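Side-chain contacts in SusD superfamily protein (Bacteroides fragilis, PDB 3L22), which probably binds glycans at the cell surface as a SusD-family outer-membrane lipoprotein of a nutrient-uptake system: residues K33-K38 with W85-L90; S45-D50 with E269-G274; M72-G75 with A79-A82. All blocks are in the same frame, centred on the assembly; numbering follows the deposited sequence.

All three contacts involve the first helices and loops of the chain. Contact 1 lies at the surface, where Y87 of helix 79-103 meets the loop 33-38. Contact 3 uses the same helix about two turns earlier, at its N-terminal end, and is largely buried. Contact 2 is buried as well, but joins helices far apart in sequence, 44-52 and 267-271. Contacts 1 and 2 share their chemistry, a CH-pi contact on a tyrosine and a bridging water, one at the surface and one buried. Contact 3 differs in its direct amide-to-carbonyl hydrogen bond. It is nested within the loops closed by contacts 1 and 2. The three centres are 15 to 17 Å apart.

Contact 1 of 3, residues K33-K38 with W85-L90; sequences KNTGTK and WTYAYL
An ST motif in the loop after helix 18-33 meets Y87 of helix 79-103. T35 begins the motif. Its OG1 accepts from the backbone N of T37 and from the N of K38, the latter at 3.0 Å from T35 OG1. The backbone closes the turn as well, T35 N donating to K38 O. With chi1 at 69°, OG1 sits between the backbone N and the carbonyl carbon, facing the amides that follow, while the CG2 branch is left to meet Y87.

The Y87 ring takes the loop at two places. K38 CB lies over one face, 3.9 Å from the centroid of the Y87 ring and 27° off its normal. This is a CH-pi contact. K38 CG follows it toward the phenol end, 3.4 Å from Y87 OH. The lysine chain then bends, and its end leads away from the ring. Its NZ makes a long, weak ion pair with D83. T35 CG2 approaches the ring obliquely, 3.9 Å from Y87 CE2. On the face opposite K38, T86 CG2 of the same helix lies near the rim.

One water joins the polar ends. It is 2.8 Å from Y87 OH and 2.7 Å from T35 OG1, and it also bonds T37 OG1. Three hydroxyls thus meet at one water, and T35 OG1 serves both the turn and the bridge.

The loop has further ties behind it. N34 ND2 donates to T35 O in a nearly straight bond (175°) and also to N259 O. The G36 and T37 carbonyls accept from N262 and Q265. The whole is a loop-to-helix surface contact in the helix-rich SusD fold, with an ST motif whose last residue, K38, lies over a tyrosine face.

Contact 2 of 3, residues S45-D50 with E269-G274; sequences SYLVFD and EYYYDG
The backbones of helix 44-52 and of the weakly bonded helix 267-271 come nearest at L47 and Y270, where L47 CA and Y270 CA are 8.3 Å apart. This is a buried helix-to-helix contact of the SusD fold, between segments more than 200 residues apart in sequence.

L47 carries it, each methyl branch meeting a different tyrosine. CD1 sits over one face of Y270, 3.7 Å from the ring centroid and 18° off the normal, in a CH-pi contact. It is offset toward the CG and CD1 side of that ring. CD2 lies 3.7 Å from Y271 CE2, obliquely to the ring, and also near Y270 CB. The L47 and Y271 side chains run past each other in opposite directions. With CG of Y271 anti to its carbonyl carbon (chi1 -67°), the long ring brings its hydroxyl up to helix 44-52.

There Y271 OH meets the D50 side chain, 4.0 Å from D50 CB. The carboxylate and ring planes stand 76° apart. L267 adds to the apolar surroundings of L47, and M277 of strand 277-279 touches both tyrosines. D50 OD2 accepts from the backbone N of G393, which ties it to a third part of the chain. The same OD2 accepts from a water at 2.7 Å, and that water lies 2.6 Å from Y271 OH, at the ring edge and in its plane.

Contact 3 of 3, residues M72-G75 with A79-A82; sequences MNVG and AENA
N81 donates from ND2 to the carbonyl O of G75, folding the loop that leads into helix 79-103 of the helix-rich SusD fold back onto the helix's first turn. This loop starts from a Schellman motif that ends helix 67-70. M72, a selenomethionine, is the first residue past that end and has positive phi. The N81 ND2 to G75 O distance is 3.0 Å and the N-H...O angle 163°. The acceptor lies close to the amide plane of N81. Seen from G75, the donor is tilted well above the carbonyl plane.

V74 fills the space beside this bond. Its CG1 packs 3.8 Å from N81 CB and is also near N81 ND2. Its other branch, CG2, is 3.8 Å from E80 OE2. The two valine methyls are thus divided between the two helix residues. CG1 stands anti to the V74 backbone N (chi1 168°), which leaves CG2 beside that N and turned to the glutamate.

The next shell holds both polar side chains. N81 OD1 is hydrogen-bonded to Y135 OH and N81 ND2 also donates to P427 O, which fixes the orientation of the N81 amide. E80 CG lies between its own backbone N and carbonyl carbon (chi1 62°), and the chain then bends at chi2. This brings the carboxylate back across V74 to helix 67-70, where E80 OE2 is hydrogen-bonded to T69 OG1, and T69 also touches V74. The valine is therefore packed between that helix and helix 79-103. Farther out, the backbone N of G75 is hydrogen-bonded to OD1 of D78, just ahead of helix 79-103.

Contact 1 of 3, residues K33-K38 with W85-L90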
# COMPACT_ATOMS: atom_id res chain seq x y z
N LYS A 33 4.55 8.31 7.02
CA LYS A 33 3.56 9.16 6.34
C LYS A 33 4.25 10.30 5.57
O LYS A 33 4.33 10.26 4.32
CB LYS A 33 2.56 9.65 7.38
CG LYS A 33 1.40 10.51 6.88
CD LYS A 33 0.54 11.06 8.06
CE LYS A 33 1.17 12.17 8.92
NZ LYS A 33 1.23 13.53 8.23
N ASN A 34 4.77 11.32 6.29
CA ASN A 34 5.52 12.42 5.65
C ASN A 34 6.24 13.23 6.69
O ASN A 34 5.93 13.16 7.86
CB ASN A 34 4.65 13.37 4.80
CG ASN A 34 3.57 14.05 5.58
OD1 ASN A 34 2.47 13.50 5.71
ND2 ASN A 34 3.84 15.27 6.07
N THR A 35 7.22 14.01 6.24
CA THR A 35 7.78 15.04 7.11
C THR A 35 7.24 16.39 6.66
O THR A 35 6.34 16.50 5.80
CB THR A 35 9.27 15.03 7.05
OG1 THR A 35 9.67 15.49 5.74
CG2 THR A 35 9.77 13.59 7.39
N GLY A 36 7.78 17.44 7.28
CA GLY A 36 7.48 18.80 6.87
C GLY A 36 7.86 19.15 5.44
O GLY A 36 7.26 20.08 4.87
N THR A 37 8.85 18.46 4.88
CA THR A 37 9.32 18.78 3.53
C THR A 37 9.26 17.65 2.52
O THR A 37 9.28 17.91 1.34
CB THR A 37 10.76 19.30 3.57
OG1 THR A 37 11.54 18.42 4.38
CG2 THR A 37 10.80 20.77 4.21
N LYS A 38 9.15 16.40 2.95
CA LYS A 38 9.17 15.24 2.04
C LYS A 38 8.03 14.32 2.45
O LYS A 38 7.47 14.49 3.55
CB LYS A 38 10.50 14.52 2.15
CG LYS A 38 11.74 15.38 1.69
CD LYS A 38 11.73 15.55 0.18
CE LYS A 38 12.93 16.34 -0.34
NZ LYS A 38 12.96 16.09 -1.81
N TRP A 85 13.58 5.78 -0.73
CA TRP A 85 14.70 5.11 -0.07
C TRP A 85 15.08 5.79 1.27
O TRP A 85 15.07 5.15 2.32
CB TRP A 85 15.92 5.08 -1.00
CG TRP A 85 17.00 4.18 -0.53
CD1 TRP A 85 18.03 4.51 0.30
CD2 TRP A 85 17.17 2.79 -0.84
NE1 TRP A 85 18.81 3.42 0.53
CE2 TRP A 85 18.32 2.35 -0.16
CE3 TRP A 85 16.45 1.87 -1.61
CZ2 TRP A 85 18.78 1.03 -0.24
CZ3 TRP A 85 16.90 0.57 -1.70
CH2 TRP A 85 18.08 0.17 -1.02
N THR A 86 15.44 7.06 1.19
CA THR A 86 15.87 7.80 2.35
C THR A 86 14.82 7.77 3.45
O THR A 86 15.16 7.45 4.58
CB THR A 86 16.21 9.24 1.97
OG1 THR A 86 17.27 9.21 1.00
CG2 THR A 86 16.69 10.08 3.20
N TYR A 87 13.54 8.03 3.13
CA TYR A 87 12.54 8.14 4.21
C TYR A 87 12.05 6.80 4.74
O TYR A 87 11.72 6.72 5.93
CB TYR A 87 11.43 9.16 3.87
CG TYR A 87 12.04 10.54 3.89
CD1 TYR A 87 12.61 11.10 2.75
CD2 TYR A 87 12.14 11.24 5.08
CE1 TYR A 87 13.24 12.33 2.80
CE2 TYR A 87 12.78 12.45 5.15
CZ TYR A 87 13.31 12.99 4.01
OH TYR A 87 13.92 14.18 4.07
N ALA A 88 12.01 5.76 3.90
CA ALA A 88 11.75 4.41 4.38
C ALA A 88 12.83 3.98 5.38
O ALA A 88 12.50 3.49 6.43
CB ALA A 88 11.63 3.38 3.22
N TYR A 89 14.10 4.17 5.03
CA TYR A 89 15.19 3.76 5.92
C TYR A 89 15.27 4.62 7.16
O TYR A 89 15.63 4.09 8.23
CB TYR A 89 16.57 3.66 5.18
CG TYR A 89 16.71 2.31 4.48
CD1 TYR A 89 16.93 1.14 5.23
CD2 TYR A 89 16.53 2.18 3.12
CE1 TYR A 89 16.98 -0.10 4.62
CE2 TYR A 89 16.62 0.95 2.49
CZ TYR A 89 16.83 -0.19 3.24
OH TYR A 89 16.91 -1.41 2.61
N LEU A 90 14.94 5.92 7.06
CA LEU A 90 14.80 6.74 8.26
C LEU A 90 13.72 6.18 9.19
O LEU A 90 13.93 6.06 10.39
CB LEU A 90 14.44 8.19 7.96
CG LEU A 90 15.59 9.14 7.64
CD1 LEU A 90 15.01 10.49 7.07
CD2 LEU A 90 16.51 9.35 8.92
O HOH W 1 12.35 15.85 5.72

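Contact 2 of 3, residues S45-D50 with E269-G274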
# COMPACT_ATOMS: atom_id res chain seq x y z
N SER A 45 5.04 8.52 -2.26
CA SER A 45 5.37 7.08 -2.35
C SER A 45 4.14 6.18 -2.39
O SER A 45 4.19 5.07 -2.95
CB SER A 45 6.38 6.65 -1.27
OG SER A 45 7.61 7.39 -1.45
N TYR A 46 2.99 6.68 -1.93
CA TYR A 46 1.74 5.97 -2.16
C TYR A 46 1.27 6.20 -3.58
O TYR A 46 0.87 5.26 -4.27
CB TYR A 46 0.72 6.53 -1.19
CG TYR A 46 -0.69 5.94 -1.10
CD1 TYR A 46 -0.97 4.91 -0.23
CD2 TYR A 46 -1.74 6.49 -1.81
CE1 TYR A 46 -2.27 4.42 -0.06
CE2 TYR A 46 -3.04 6.02 -1.66
CZ TYR A 46 -3.30 5.00 -0.76
OH TYR A 46 -4.59 4.61 -0.55
N LEU A 47 1.34 7.45 -4.04
CA LEU A 47 1.03 7.80 -5.41
C LEU A 47 1.87 7.00 -6.42
O LEU A 47 1.40 6.70 -7.52
CB LEU A 47 1.23 9.31 -5.64
CG LEU A 47 0.14 10.18 -5.02
CD1 LEU A 47 0.65 11.59 -4.64
CD2 LEU A 47 -1.08 10.23 -5.92
N VAL A 48 3.11 6.67 -6.04
CA VAL A 48 3.97 5.83 -6.85
C VAL A 48 3.27 4.55 -7.29
O VAL A 48 3.37 4.18 -8.45
CB VAL A 48 5.32 5.51 -6.14
CG1 VAL A 48 5.95 4.21 -6.67
CG2 VAL A 48 6.23 6.69 -6.27
N PHE A 49 2.54 3.90 -6.38
CA PHE A 49 1.90 2.63 -6.73
C PHE A 49 0.72 2.77 -7.71
O PHE A 49 0.49 1.85 -8.50
CB PHE A 49 1.62 1.78 -5.49
CG PHE A 49 2.88 1.42 -4.77
CD1 PHE A 49 3.76 0.48 -5.31
CD2 PHE A 49 3.26 2.08 -3.61
CE1 PHE A 49 4.97 0.16 -4.68
CE2 PHE A 49 4.46 1.76 -2.97
CZ PHE A 49 5.31 0.80 -3.52
N ASP A 50 0.04 3.91 -7.71
CA ASP A 50 -0.95 4.18 -8.74
C ASP A 50 -0.31 4.56 -10.05
O ASP A 50 -0.78 4.14 -11.10
CB ASP A 50 -1.95 5.21 -8.29
CG ASP A 50 -2.85 4.65 -7.18
OD1 ASP A 50 -3.66 3.71 -7.49
OD2 ASP A 50 -2.68 5.06 -6.01
N GLU A 269 -3.49 16.98 -4.19
CA GLU A 269 -2.79 17.83 -5.12
C GLU A 269 -2.51 17.14 -6.47
O GLU A 269 -2.38 17.82 -7.49
CB GLU A 269 -1.49 18.34 -4.52
CG GLU A 269 -1.74 19.44 -3.51
CD GLU A 269 -0.49 19.81 -2.77
OE1 GLU A 269 -0.01 18.99 -1.96
OE2 GLU A 269 0.04 20.88 -3.07
N TYR A 270 -2.48 15.82 -6.47
CA TYR A 270 -2.23 15.05 -7.70
C TYR A 270 -3.49 14.80 -8.55
O TYR A 270 -3.37 14.51 -9.74
CB TYR A 270 -1.49 13.73 -7.35
CG TYR A 270 -0.01 13.93 -7.28
CD1 TYR A 270 0.55 14.73 -6.31
CD2 TYR A 270 0.85 13.34 -8.20
CE1 TYR A 270 1.89 14.95 -6.24
CE2 TYR A 270 2.22 13.56 -8.12
CZ TYR A 270 2.71 14.35 -7.13
OH TYR A 270 4.02 14.61 -7.03
N TYR A 271 -4.68 14.92 -7.95
CA TYR A 271 -5.94 14.57 -8.60
C TYR A 271 -6.90 15.74 -8.81
O TYR A 271 -7.70 15.70 -9.74
CB TYR A 271 -6.69 13.51 -7.77
CG TYR A 271 -5.98 12.16 -7.73
CD1 TYR A 271 -5.95 11.35 -8.85
CD2 TYR A 271 -5.38 11.69 -6.57
CE1 TYR A 271 -5.33 10.13 -8.83
CE2 TYR A 271 -4.75 10.45 -6.52
CZ TYR A 271 -4.71 9.69 -7.67
OH TYR A 271 -4.08 8.49 -7.67
N TYR A 272 -6.82 16.79 -7.99
CA TYR A 272 -7.91 17.76 -7.91
C TYR A 272 -8.12 18.65 -9.10
O TYR A 272 -9.21 19.17 -9.23
CB TYR A 272 -7.80 18.67 -6.66
CG TYR A 272 -6.94 19.90 -6.79
CD1 TYR A 272 -5.59 19.79 -7.04
CD2 TYR A 272 -7.49 21.21 -6.66
CE1 TYR A 272 -4.78 20.90 -7.16
CE2 TYR A 272 -6.66 22.36 -6.78
CZ TYR A 272 -5.30 22.17 -7.02
OH TYR A 272 -4.39 23.18 -7.13
N ASP A 273 -7.10 18.91 -9.91
CA ASP A 273 -7.25 19.91 -10.97
C ASP A 273 -7.06 19.40 -12.40
O ASP A 273 -7.07 20.19 -13.32
CB ASP A 273 -6.35 21.13 -10.69
CG ASP A 273 -4.88 20.84 -10.85
OD1 ASP A 273 -4.49 19.68 -11.18
OD2 ASP A 273 -4.11 21.82 -10.67
N GLY A 274 -6.84 18.11 -12.58
CA GLY A 274 -6.65 17.56 -13.92
C GLY A 274 -5.29 17.81 -14.57
O GLY A 274 -5.08 17.38 -15.69
O HOH W 2 -3.23 7.66 -5.35

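Contact 3 of 3, residues M72-G75 with A79-A82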
# COMPACT_ATOMS: atom_id res chain seq x y z
N MSE A 72 7.58 4.39 -16.35
CA MSE A 72 8.44 3.22 -16.10
C MSE A 72 9.87 3.55 -16.52
O MSE A 72 10.53 2.77 -17.20
CB MSE A 72 7.92 1.96 -16.80
CG MSE A 72 6.48 1.66 -16.55
SE MSE A 72 6.03 1.34 -14.67
CE MSE A 72 6.87 -0.40 -14.45
N ASN A 73 10.34 4.70 -16.06
CA ASN A 73 11.61 5.23 -16.49
C ASN A 73 12.44 5.76 -15.33
O ASN A 73 13.25 6.63 -15.52
CB ASN A 73 11.38 6.33 -17.53
CG ASN A 73 12.63 6.68 -18.32
OD1 ASN A 73 13.36 5.79 -18.74
ND2 ASN A 73 12.89 7.97 -18.50
N VAL A 74 12.27 5.21 -14.13
CA VAL A 74 12.93 5.75 -12.95
C VAL A 74 14.38 5.26 -12.91
O VAL A 74 14.65 4.05 -13.08
CB VAL A 74 12.21 5.37 -11.63
CG1 VAL A 74 13.10 5.69 -10.45
CG2 VAL A 74 10.87 6.13 -11.55
N GLY A 75 15.29 6.22 -12.72
CA GLY A 75 16.74 5.99 -12.66
C GLY A 75 17.30 6.23 -11.27
O GLY A 75 16.56 6.46 -10.31
N ALA A 79 14.00 11.92 -7.97
CA ALA A 79 13.59 12.36 -6.62
C ALA A 79 12.76 11.32 -5.89
O ALA A 79 12.96 11.10 -4.70
CB ALA A 79 12.85 13.72 -6.69
N GLU A 80 11.82 10.69 -6.59
CA GLU A 80 10.94 9.73 -5.92
C GLU A 80 11.68 8.46 -5.46
O GLU A 80 11.29 7.83 -4.47
CB GLU A 80 9.70 9.38 -6.77
CG GLU A 80 9.95 8.71 -8.12
CD GLU A 80 9.96 9.72 -9.28
OE1 GLU A 80 10.59 10.81 -9.12
OE2 GLU A 80 9.36 9.42 -10.33
N ASN A 81 12.76 8.12 -6.17
CA ASN A 81 13.61 7.00 -5.79
C ASN A 81 14.46 7.34 -4.54
O ASN A 81 14.41 6.65 -3.56
CB ASN A 81 14.46 6.60 -7.02
CG ASN A 81 15.20 5.27 -6.84
OD1 ASN A 81 15.14 4.62 -5.77
ND2 ASN A 81 15.93 4.86 -7.91
N ALA A 82 15.17 8.46 -4.58
CA ALA A 82 15.96 8.92 -3.45
C ALA A 82 15.09 9.16 -2.21
O ALA A 82 15.46 8.75 -1.09
CB ALA A 82 16.70 10.22 -3.84